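Novel antigen receptor (Ginglymostoma cirratum, PDB 4Q97) is a shark antibody, IgNAR, here as its constant C1 domain, the whole receptor probably recognising antigen through its variable domain. Local coordinates at residues L31-S36 with Y90-S95; A59-V64 with S72-L77. One frame throughout, in Å; residues are numbered along the deposited sequence.

Interaction 1. Residues L31-S36 with Y90-S95; sequences LVCLIS and YSCQVS
The intersheet disulfide of the immunoglobulin fold, Cys33 to Cys92, pins the two layers of the sandwich together in this contact. Cys33 SG and Cys92 SG are bonded at 2.0 Å, and the torsion about the S-S bond is 69°. Cys33 sends its SG anti to the backbone N (chi1 -176°), across the gap between the sheets. The two segments run roughly parallel, their axes 23° apart and 8.3 Å at closest approach, with no hydrogen bond between them. The bridge also marks the narrowest step of the register: Cys33 CA and Cys92 CA are 6.4 Å apart, whereas the CA atoms of the Leu31-Tyr90 and Ile35-Val94 pairs lie further from each other. Apolar contacts fill these wider ends. Ile35 and Val94 meet tip to tip, Ile35 CG2 lying 3.7 Å from Val94 CG1, while Val94 CG2 touches both CG1 and CD1 of Ile35. Leu31 instead crosses Tyr90 at about a right angle, bringing its CD1 to 3.6 Å from Tyr90 CB; the phenol OH bonds to Glu83 O. Around this core, Trp47 of strand 44-49 packs on Cys33, Leu15 of strand 12-18 lies against Cys92, and Val79 of strand 71-80 touches both Leu31 and Tyr90.

Interaction 2. Residues A59-V64 with S72-L77; sequences ATTSPV and SCASLL
Thr60 and Ser75 meet hydroxyl to hydroxyl, Thr60 OG1 lying 2.9 Å from Ser75 OG in a hydrogen bond. Their CA atoms, 4.0 Å apart, form an antiparallel non-hydrogen-bonded pair, and both side chains point to the same face of the sheet. Just before it, Ala59 and Leu76 form a hydrogen-bonded antiparallel pair. Thr60 OG1 sits anti to its carbonyl carbon (chi1 -58°), which turns it to Ser75, while CG2 approaches Cys73 SG at 4.1 Å. Ser75 OG is also bonded to Trp47 NE1, so this polar pair is tied to the facing sheet. One residue on, Thr61 grips Ala74 with both backbone and side chain. Thr61 N donates to Ala74 O at 2.8 Å, nearly along the C=O axis. The return bond goes to the hydroxyl: Ala74 N reaches Thr61 OG1 at 3.0 Å and almost straight, 173° at the hydrogen. A chi1 of 70°, with OG1 between the backbone N and the carbonyl carbon, puts the oxygen where the backbone carbonyl of a regular pair would accept. The chain then bows outward through Ser62. Pro63 brings its CB to 4.1 Å from Cys73 CB and its CA to 3.2 Å from Ser72 O. Regular pairing resumes at Val64 and Ser72, joined by two backbone bonds, one of them Val64 N to Ser72 O at 2.8 Å, but with the register moved by one residue. Ala59, Leu76, Val64 and Ser72 point to the other face, where Leu76 and Ser72 touch Leu34 and Leu76 of the second subunit; Thr61 also packs on Thr61 of that subunit. The whole is an irregular antiparallel beta hairpin at the edge, within this chain, of a four-stranded sheet of a C1-set immunoglobulin domain.

From the N terminus, after strand 12-18, the chain runs through 31-36, crosses to the other sheet in strand 44-49, then returns to form strands 58-65 and 71-80 before reaching 90-95, in the sheet of strand 44-49. Interaction 2 closes a short loop of seven residues between its segments; interaction 1 closes one of 53, and the short loop is nested inside it. Interaction 1 joins the two sheets face to face, whereas interaction 2 joins neighbours within one. Strand 28-38 links them, lying beside 71-80: Cys33 N to Ser75 O and Ile35 O to Cys73 N are probable hydrogen bonds, each 2.8 Å. With centres about 9 Å apart, both also reach the second subunit.

Interaction 1. Residues L31-S36 with Y90-S95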
loop_
_atom_site.group_PDB
_atom_site.type_symbol
_atom_site.label_atom_id
_atom_site.label_comp_id
_atom_site.label_asym_id
_atom_site.label_seq_id
_atom_site.Cartn_x
_atom_site.Cartn_y
_atom_site.Cartn_z
ATOM N N LEU A 31 -2.638 -1.756 -8.277
ATOM C CA LEU A 31 -1.552 -0.794 -8.190
ATOM C C LEU A 31 -1.668 -0.034 -6.885
ATOM O O LEU A 31 -2.763 0.353 -6.479
ATOM C CB LEU A 31 -1.578 0.184 -9.365
ATOM C CG LEU A 31 -1.457 -0.366 -10.784
ATOM C CD1 LEU A 31 -1.274 0.786 -11.755
ATOM C CD2 LEU A 31 -0.307 -1.350 -10.915
ATOM N N VAL A 32 -0.532 0.163 -6.225
ATOM C CA VAL A 32 -0.488 0.903 -4.978
ATOM C C VAL A 32 0.384 2.141 -5.158
ATOM O O VAL A 32 1.573 2.041 -5.477
ATOM C CB VAL A 32 0.053 0.044 -3.810
ATOM C CG1 VAL A 32 0.141 0.866 -2.529
ATOM C CG2 VAL A 32 -0.824 -1.178 -3.587
ATOM N N CYS A 33 -0.218 3.307 -4.964
ATOM C CA CYS A 33 0.563 4.530 -4.872
ATOM C C CYS A 33 0.849 4.817 -3.399
ATOM O O CYS A 33 0.012 5.368 -2.684
ATOM C CB CYS A 33 -0.156 5.695 -5.553
ATOM S SG CYS A 33 0.786 7.233 -5.596
ATOM N N LEU A 34 2.034 4.411 -2.953
ATOM C CA LEU A 34 2.464 4.663 -1.589
ATOM C C LEU A 34 3.043 6.054 -1.421
ATOM O O LEU A 34 3.983 6.430 -2.121
ATOM C CB LEU A 34 3.500 3.644 -1.140
ATOM C CG LEU A 34 3.635 3.667 0.373
ATOM C CD1 LEU A 34 2.337 3.208 1.022
ATOM C CD2 LEU A 34 4.792 2.784 0.770
ATOM N N ILE A 35 2.474 6.794 -0.474
ATOM C CA ILE A 35 2.856 8.168 -0.169
ATOM C C ILE A 35 3.183 8.257 1.325
ATOM O O ILE A 35 2.279 8.257 2.162
ATOM C CB ILE A 35 1.694 9.143 -0.455
ATOM C CG1 ILE A 35 1.082 8.890 -1.837
ATOM C CG2 ILE A 35 2.173 10.580 -0.312
ATOM C CD1 ILE A 35 -0.307 9.481 -2.016
ATOM N N SER A 36 4.467 8.354 1.654
ATOM C CA SER A 36 4.907 8.299 3.048
ATOM C C SER A 36 5.920 9.384 3.379
ATOM O O SER A 36 6.687 9.808 2.517
ATOM C CB SER A 36 5.525 6.929 3.335
ATOM O OG SER A 36 6.569 6.659 2.423
ATOM N N TYR A 90 0.606 3.761 -16.283
ATOM C CA TYR A 90 -0.158 4.343 -15.204
ATOM C C TYR A 90 0.761 5.167 -14.324
ATOM O O TYR A 90 1.879 4.752 -14.007
ATOM C CB TYR A 90 -0.862 3.259 -14.399
ATOM C CG TYR A 90 -1.930 2.528 -15.176
ATOM C CD1 TYR A 90 -3.243 2.992 -15.195
ATOM C CD2 TYR A 90 -1.629 1.373 -15.894
ATOM C CE1 TYR A 90 -4.226 2.326 -15.904
ATOM C CE2 TYR A 90 -2.606 0.701 -16.610
ATOM C CZ TYR A 90 -3.903 1.183 -16.610
ATOM O OH TYR A 90 -4.883 0.524 -17.315
ATOM N N SER A 91 0.284 6.348 -13.958
ATOM C CA SER A 91 1.015 7.230 -13.069
ATOM C C SER A 91 0.079 7.741 -11.984
ATOM O O SER A 91 -1.099 7.984 -12.240
ATOM C CB SER A 91 1.630 8.399 -13.852
ATOM O OG SER A 91 0.632 9.214 -14.457
ATOM N N CYS A 92 0.595 7.853 -10.763
ATOM C CA CYS A 92 -0.051 8.654 -9.735
ATOM C C CYS A 92 0.791 9.906 -9.512
ATOM O O CYS A 92 2.021 9.898 -9.678
ATOM C CB CYS A 92 -0.250 7.880 -8.421
ATOM S SG CYS A 92 1.286 7.504 -7.552
ATOM N N GLN A 93 0.104 10.979 -9.144
ATOM C CA GLN A 93 0.710 12.277 -8.968
ATOM C C GLN A 93 0.345 12.772 -7.570
ATOM O O GLN A 93 -0.825 12.734 -7.176
ATOM C CB GLN A 93 0.221 13.224 -10.069
ATOM C CG GLN A 93 0.936 14.565 -10.131
ATOM C CD GLN A 93 1.340 14.970 -11.542
ATOM O OE1 GLN A 93 0.709 14.582 -12.526
ATOM N NE2 GLN A 93 2.404 15.760 -11.642
ATOM N N VAL A 94 1.357 13.205 -6.821
ATOM C CA VAL A 94 1.174 13.645 -5.437
ATOM C C VAL A 94 1.563 15.115 -5.237
ATOM O O VAL A 94 2.687 15.529 -5.549
ATOM C CB VAL A 94 1.961 12.765 -4.440
ATOM C CG1 VAL A 94 1.562 13.112 -3.009
ATOM C CG2 VAL A 94 1.728 11.283 -4.719
ATOM N N SER A 95 0.621 15.891 -4.705
ATOM C CA SER A 95 0.824 17.313 -4.457
ATOM C C SER A 95 0.863 17.629 -2.977
ATOM O O SER A 95 0.024 17.158 -2.209
ATOM C CB SER A 95 -0.268 18.150 -5.126
ATOM O OG SER A 95 0.294 19.043 -6.069
#

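Interaction 2. Residues A59-V64 with S72-L77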
loop_
_atom_site.group_PDB
_atom_site.type_symbol
_atom_site.label_atom_id
_atom_site.label_comp_id
_atom_site.label_asym_id
_atom_site.label_seq_id
_atom_site.Cartn_x
_atom_site.Cartn_y
_atom_site.Cartn_z
ATOM N N ALA A 59 -9.359 4.023 -4.601
ATOM C CA ALA A 59 -9.574 4.459 -3.232
ATOM C C ALA A 59 -8.241 4.870 -2.624
ATOM O O ALA A 59 -7.197 4.288 -2.932
ATOM C CB ALA A 59 -10.211 3.348 -2.413
ATOM N N THR A 60 -8.282 5.887 -1.774
ATOM C CA THR A 60 -7.111 6.316 -1.031
ATOM C C THR A 60 -7.432 6.117 0.441
ATOM O O THR A 60 -8.494 6.544 0.906
ATOM C CB THR A 60 -6.755 7.789 -1.336
ATOM O OG1 THR A 60 -6.531 7.949 -2.745
ATOM C CG2 THR A 60 -5.497 8.224 -0.582
ATOM N N THR A 61 -6.532 5.446 1.161
ATOM C CA THR A 61 -6.714 5.197 2.589
ATOM C C THR A 61 -6.590 6.503 3.371
ATOM O O THR A 61 -6.019 7.481 2.874
ATOM C CB THR A 61 -5.695 4.167 3.147
ATOM O OG1 THR A 61 -4.378 4.737 3.178
ATOM C CG2 THR A 61 -5.681 2.878 2.311
ATOM N N SER A 62 -7.151 6.516 4.579
ATOM C CA SER A 62 -6.902 7.579 5.543
ATOM C C SER A 62 -5.450 7.449 5.990
ATOM O O SER A 62 -4.941 6.329 6.108
ATOM C CB SER A 62 -7.836 7.449 6.748
ATOM O OG SER A 62 -9.159 7.848 6.432
ATOM N N PRO A 63 -4.771 8.585 6.236
ATOM C CA PRO A 63 -3.351 8.509 6.563
ATOM C C PRO A 63 -3.098 8.050 7.995
ATOM O O PRO A 63 -3.909 8.309 8.883
ATOM C CB PRO A 63 -2.888 9.953 6.396
ATOM C CG PRO A 63 -4.088 10.757 6.773
ATOM C CD PRO A 63 -5.265 9.978 6.255
ATOM N N VAL A 64 -1.976 7.370 8.205
ATOM C CA VAL A 64 -1.534 7.032 9.550
ATOM C C VAL A 64 -0.307 7.841 9.940
ATOM O O VAL A 64 0.488 8.258 9.089
ATOM C CB VAL A 64 -1.226 5.530 9.728
ATOM C CG1 VAL A 64 -2.515 4.731 9.815
ATOM C CG2 VAL A 64 -0.323 5.013 8.614
ATOM N N SER A 72 1.819 8.466 6.495
ATOM C CA SER A 72 1.827 7.595 5.334
ATOM C C SER A 72 0.392 7.291 4.951
ATOM O O SER A 72 -0.482 7.182 5.814
ATOM C CB SER A 72 2.560 6.290 5.635
ATOM O OG SER A 72 3.930 6.516 5.913
ATOM N N CYS A 73 0.144 7.177 3.653
ATOM C CA CYS A 73 -1.134 6.676 3.181
ATOM C C CYS A 73 -0.908 5.937 1.881
ATOM O O CYS A 73 0.170 6.032 1.290
ATOM C CB CYS A 73 -2.163 7.803 3.026
ATOM S SG CYS A 73 -2.000 8.817 1.545
ATOM N N ALA A 74 -1.913 5.184 1.451
ATOM C CA ALA A 74 -1.831 4.458 0.194
ATOM C C ALA A 74 -3.033 4.796 -0.673
ATOM O O ALA A 74 -4.160 4.912 -0.175
ATOM C CB ALA A 74 -1.752 2.960 0.447
ATOM N N SER A 75 -2.783 4.983 -1.967
ATOM C CA SER A 75 -3.856 5.128 -2.939
ATOM C C SER A 75 -3.936 3.863 -3.783
ATOM O O SER A 75 -2.955 3.465 -4.421
ATOM C CB SER A 75 -3.652 6.360 -3.820
ATOM O OG SER A 75 -4.804 6.595 -4.613
ATOM N N LEU A 76 -5.111 3.243 -3.780
ATOM C CA LEU A 76 -5.305 1.923 -4.368
ATOM C C LEU A 76 -6.134 1.952 -5.646
ATOM O O LEU A 76 -7.294 2.361 -5.629
ATOM C CB LEU A 76 -5.977 1.005 -3.348
ATOM C CG LEU A 76 -5.079 0.499 -2.226
ATOM C CD1 LEU A 76 -5.893 0.091 -1.007
ATOM C CD2 LEU A 76 -4.253 -0.659 -2.755
ATOM N N LEU A 77 -5.529 1.507 -6.744
ATOM C CA LEU A 77 -6.219 1.424 -8.021
ATOM C C LEU A 77 -6.259 -0.010 -8.535
ATOM O O LEU A 77 -5.223 -0.681 -8.626
ATOM C CB LEU A 77 -5.576 2.353 -9.057
ATOM C CG LEU A 77 -6.052 2.258 -10.516
ATOM C CD1 LEU A 77 -7.448 2.838 -10.701
ATOM C CD2 LEU A 77 -5.071 2.947 -11.450
#